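Local structure of carbohydrate binding module family 33 and 10 domain protein (Teredinibacter turnerae, 6RW7) at residues F91-Q95 and T169-S174. The protein carries the AA10 lytic polysaccharide monooxygenase domain described here, a copper-dependent oxidoreductase that probably binds and oxidatively cleaves cellulose. Residues are numbered along the deposited sequence; the frame is centred on the assembly and turned at random.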
loop_
_atom_site.group_PDB
_atom_site.type_symbol
_atom_site.label_atom_id
_atom_site.label_comp_id
_atom_site.label_asym_id
_atom_site.label_seq_id
_atom_site.Cartn_x
_atom_site.Cartn_y
_atom_site.Cartn_z
ATOM N N PHE A 91 -5.533 7.654 -12.259
ATOM C CA PHE A 91 -5.924 6.242 -12.231
ATOM C C PHE A 91 -7.334 6.102 -12.760
ATOM O O PHE A 91 -8.113 7.047 -12.647
ATOM C CB PHE A 91 -5.789 5.722 -10.809
ATOM C CG PHE A 91 -5.612 4.237 -10.669
ATOM C CD1 PHE A 91 -4.576 3.587 -11.304
ATOM C CD2 PHE A 91 -6.440 3.497 -9.848
ATOM C CE1 PHE A 91 -4.392 2.219 -11.159
ATOM C CE2 PHE A 91 -6.256 2.130 -9.703
ATOM C CZ PHE A 91 -5.218 1.500 -10.338
ATOM N N ASN A 92 -7.641 4.902 -13.240
ATOM C CA ASN A 92 -8.961 4.584 -13.824
ATOM C C ASN A 92 -9.585 3.425 -13.030
ATOM O O ASN A 92 -8.880 2.606 -12.431
ATOM C CB ASN A 92 -8.862 4.253 -15.318
ATOM C CG ASN A 92 -8.462 5.414 -16.217
ATOM O OD1 ASN A 92 -8.939 6.526 -16.069
ATOM N ND2 ASN A 92 -7.618 5.154 -17.195
ATOM N N SER A 93 -10.899 3.391 -13.005
ATOM C CA SER A 93 -11.661 2.270 -12.428
ATOM C C SER A 93 -11.690 1.089 -13.409
ATOM O O SER A 93 -11.078 1.139 -14.519
ATOM C CB SER A 93 -13.037 2.728 -12.033
ATOM O OG SER A 93 -13.787 3.013 -13.192
ATOM N N GLY A 94 -12.299 -0.000 -12.975
ATOM C CA GLY A 94 -12.406 -1.223 -13.778
ATOM C C GLY A 94 -11.192 -2.110 -13.617
ATOM O O GLY A 94 -10.460 -1.971 -12.623
ATOM N N GLN A 95 -10.938 -2.996 -14.574
ATOM C CA GLN A 95 -9.852 -3.998 -14.458
ATOM C C GLN A 95 -8.506 -3.265 -14.455
ATOM O O GLN A 95 -8.209 -2.553 -15.433
ATOM C CB GLN A 95 -9.943 -5.033 -15.578
ATOM C CG GLN A 95 -11.195 -5.898 -15.503
ATOM C CD GLN A 95 -11.161 -6.864 -14.346
ATOM O OE1 GLN A 95 -11.954 -6.777 -13.410
ATOM N NE2 GLN A 95 -10.234 -7.805 -14.410
ATOM N N THR A 169 -4.620 -8.853 -10.639
ATOM C CA THR A 169 -5.640 -8.132 -11.431
ATOM C C THR A 169 -6.892 -7.962 -10.577
ATOM O O THR A 169 -7.359 -8.954 -9.986
ATOM C CB THR A 169 -5.860 -8.858 -12.757
ATOM O OG1 THR A 169 -4.582 -8.908 -13.388
ATOM C CG2 THR A 169 -6.859 -8.145 -13.636
ATOM N N CYS A 170 -7.409 -6.738 -10.509
ATOM C CA CYS A 170 -8.526 -6.371 -9.618
ATOM C C CYS A 170 -9.541 -5.571 -10.424
ATOM O O CYS A 170 -9.139 -4.854 -11.348
ATOM C CB CYS A 170 -8.053 -5.514 -8.448
ATOM S SG CYS A 170 -6.946 -6.327 -7.259
ATOM N N ASN A 171 -10.801 -5.635 -10.013
ATOM C CA ASN A 171 -11.863 -4.730 -10.511
ATOM C C ASN A 171 -11.928 -3.526 -9.567
ATOM O O ASN A 171 -12.512 -3.643 -8.481
ATOM C CB ASN A 171 -13.202 -5.466 -10.577
ATOM C CG ASN A 171 -14.317 -4.611 -11.124
ATOM O OD1 ASN A 171 -14.081 -3.676 -11.888
ATOM N ND2 ASN A 171 -15.538 -4.915 -10.714
ATOM N N VAL A 172 -11.360 -2.399 -9.976
ATOM C CA VAL A 172 -11.339 -1.171 -9.151
ATOM C C VAL A 172 -12.706 -0.515 -9.230
ATOM O O VAL A 172 -13.212 -0.294 -10.322
ATOM C CB VAL A 172 -10.211 -0.240 -9.609
ATOM C CG1 VAL A 172 -10.193 1.032 -8.788
ATOM C CG2 VAL A 172 -8.853 -0.931 -9.512
ATOM N N PRO A 173 -13.335 -0.211 -8.074
ATOM C CA PRO A 173 -14.634 0.457 -8.062
ATOM C C PRO A 173 -14.599 1.830 -8.730
ATOM O O PRO A 173 -13.561 2.497 -8.736
ATOM C CB PRO A 173 -14.950 0.614 -6.566
ATOM C CG PRO A 173 -14.151 -0.472 -5.890
ATOM C CD PRO A 173 -12.891 -0.572 -6.718
ATOM N N SER A 174 -15.746 2.239 -9.251
ATOM C CA SER A 174 -15.915 3.578 -9.851
ATOM C C SER A 174 -15.683 4.598 -8.748
ATOM O O SER A 174 -16.277 4.470 -7.648
ATOM C CB SER A 174 -17.274 3.806 -10.442
ATOM O OG SER A 174 -17.533 2.895 -11.493
#
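V172 and G94 are joined by two backbone hydrogen bonds, one in each direction. G94 N gives to V172 O and V172 N gives back to G94 O, each at 2.8 Å. The V172 side chain lies beside this pair. Its CG1 is anti to the backbone N (chi1 179°), which leaves CG2 beside that N and 4.0 Å from F91 CE2. Q96, F98 and F203 also touch V172. With an alanine in place of V172, the F91 ring would probably lose its methyl partner and a gap would open beside Q96, F98 and F203. The pairing is antiparallel and continues that of strands 96-101 and 165-172, in one sheet of the immunoglobulin-like beta-sandwich characteristic of LPMOs. C170 sits on the same strand and ties it to C142 through a disulfide. Q95 and N171 form the next, non-hydrogen-bonded pair. Here Q95 CA makes a CA-H...O contact of 3.3 Å with C170 O. The Q95 side chain was modelled in two conformers, so its contacts are less certain. In the one described, the chain bends at chi2 (-70°), bringing its amide back over the 169-172 strand. OE1 then lies 3.4 Å from N171 CB, and NE2 lies 3.5 Å from T169 CG2. At the other end, S93 CB packs 3.3 Å from P173 O, where the chain leaves the strand.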